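Local structure of Lmo0740 protein (Listeria monocytogenes, 4RFA) at residues N125-L128 against L129-A133. The protein is probably a transcriptional activator of the Crp family, with a cyclic nucleotide-binding-like domain joined by a long helix to a DNA-binding domain. Numbering follows the deposited sequence.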
loop_
_atom_site.group_PDB
_atom_site.type_symbol
_atom_site.label_atom_id
_atom_site.label_comp_id
_atom_site.label_asym_id
_atom_site.label_seq_id
_atom_site.Cartn_x
_atom_site.Cartn_y
_atom_site.Cartn_z
ATOM N N ASN A 125 -13.627 -5.287 -15.042
ATOM C CA ASN A 125 -13.185 -4.718 -13.782
ATOM C C ASN A 125 -11.826 -5.289 -13.405
ATOM O O ASN A 125 -11.084 -4.681 -12.631
ATOM C CB ASN A 125 -14.222 -5.020 -12.693
ATOM C CG ASN A 125 -14.082 -4.134 -11.471
ATOM O OD1 ASN A 125 -13.379 -3.120 -11.489
ATOM N ND2 ASN A 125 -14.768 -4.517 -10.393
ATOM N N ASP A 126 -11.514 -6.465 -13.960
ATOM C CA ASP A 126 -10.235 -7.101 -13.761
ATOM C C ASP A 126 -9.183 -6.075 -13.909
ATOM O O ASP A 126 -8.211 -6.098 -13.151
ATOM C CB ASP A 126 -9.969 -8.224 -14.756
ATOM C CG ASP A 126 -10.832 -9.412 -14.481
ATOM O OD1 ASP A 126 -11.410 -9.469 -13.375
ATOM O OD2 ASP A 126 -10.909 -10.312 -15.345
ATOM N N PHE A 127 -9.392 -5.187 -14.885
ATOM C CA PHE A 127 -8.454 -4.127 -15.133
ATOM C C PHE A 127 -8.235 -3.228 -13.913
ATOM O O PHE A 127 -7.127 -2.874 -13.623
ATOM C CB PHE A 127 -8.868 -3.240 -16.300
ATOM C CG PHE A 127 -7.865 -2.197 -16.570
ATOM C CD1 PHE A 127 -6.644 -2.547 -17.094
ATOM C CD2 PHE A 127 -8.080 -0.889 -16.184
ATOM C CE1 PHE A 127 -5.661 -1.597 -17.300
ATOM C CE2 PHE A 127 -7.099 0.065 -16.373
ATOM C CZ PHE A 127 -5.881 -0.292 -16.920
ATOM N N LEU A 128 -9.299 -2.824 -13.251
ATOM C CA LEU A 128 -9.159 -1.927 -12.126
ATOM C C LEU A 128 -8.524 -2.629 -10.887
ATOM O O LEU A 128 -7.596 -2.103 -10.271
ATOM C CB LEU A 128 -10.509 -1.306 -11.790
ATOM C CG LEU A 128 -10.561 -0.392 -10.561
ATOM C CD1 LEU A 128 -9.507 0.696 -10.636
ATOM C CD2 LEU A 128 -11.945 0.213 -10.432
ATOM N N LEU A 129 -9.039 -3.808 -10.581
ATOM C CA LEU A 129 -8.548 -4.677 -9.524
ATOM C C LEU A 129 -7.095 -5.024 -9.701
ATOM O O LEU A 129 -6.336 -4.981 -8.750
ATOM C CB LEU A 129 -9.319 -5.994 -9.539
ATOM C CG LEU A 129 -10.728 -5.938 -8.984
ATOM C CD1 LEU A 129 -11.278 -7.359 -8.973
ATOM C CD2 LEU A 129 -10.751 -5.333 -7.583
ATOM N N THR A 130 -6.718 -5.359 -10.924
ATOM C CA THR A 130 -5.331 -5.674 -11.256
ATOM C C THR A 130 -4.426 -4.501 -11.087
ATOM O O THR A 130 -3.345 -4.661 -10.567
ATOM C CB THR A 130 -5.208 -6.241 -12.681
ATOM O OG1 THR A 130 -5.863 -7.512 -12.712
ATOM C CG2 THR A 130 -3.750 -6.418 -13.085
ATOM N N SER A 131 -4.859 -3.316 -11.505
ATOM C CA SER A 131 -4.074 -2.108 -11.306
ATOM C C SER A 131 -3.809 -1.815 -9.827
ATOM O O SER A 131 -2.702 -1.454 -9.462
ATOM C CB SER A 131 -4.787 -0.901 -11.897
ATOM O OG SER A 131 -5.380 -1.258 -13.113
ATOM N N ILE A 132 -4.847 -1.951 -9.013
ATOM C CA ILE A 132 -4.778 -1.783 -7.565
ATOM C C ILE A 132 -3.846 -2.820 -6.973
ATOM O O ILE A 132 -2.899 -2.460 -6.281
ATOM C CB ILE A 132 -6.191 -1.947 -6.929
ATOM C CG1 ILE A 132 -7.172 -0.863 -7.405
ATOM C CG2 ILE A 132 -6.149 -1.911 -5.416
ATOM C CD1 ILE A 132 -6.533 0.420 -7.854
ATOM N N ALA A 133 -4.106 -4.089 -7.290
ATOM C CA ALA A 133 -3.270 -5.236 -6.862
ATOM C C ALA A 133 -1.815 -4.967 -7.096
ATOM O O ALA A 133 -0.994 -5.179 -6.217
ATOM C CB ALA A 133 -3.689 -6.494 -7.603
#
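Asp-126 O takes two bonds from Thr-130 in the first turn of helix 126-143. Thr-130 N and Thr-130 OG1 each donate to Asp-126 O at 2.8 Å, coming from opposite faces of the carbonyl plane, the hydroxyl 38° out of it. The rotation that allows this puts OG1 beside the backbone N of Thr-130 (chi1 -67°). Phe-127 O is likewise approached by the backbone and hydroxyl of one residue: Ser-131 N binds it at 3.1 Å from above its plane, whereas the modelled 2.4 Å from Ser-131 OG is too short for its length to be trusted.

Ordinary i to i+4 backbone bonds complete the turns, Leu-129 N to Asn-125 O and Ile-132 N to Leu-128 O, each 3.0 Å long with an N-H...O angle of 164°. Asn-125 occupies the N-cap position, yet its side chain makes no capping bond, and its OD1 is buried with no partner in the model.

Apolar and ring contacts run alongside. Leu-128 and Ile-132 lie side by side, CD1 to CD1 4.1 Å, and both side chains reach Val-81. Ser-131 OG is modelled over the Phe-127 ring, a placement as doubtful as its short bond, while that ring also meets Phe-52.

Across the dimer, Ile-132 packs on Ile-132 of the second subunit; separately, Leu-129 packs on Phe-87 of that subunit, whose O is hydrogen-bonded to Thr-130 OG1. The hydroxyl's single proton must therefore be shared or alternate between Asp-126 O and the partner chain's carbonyl, consistent with the Crp-family use of this helix for dimerization.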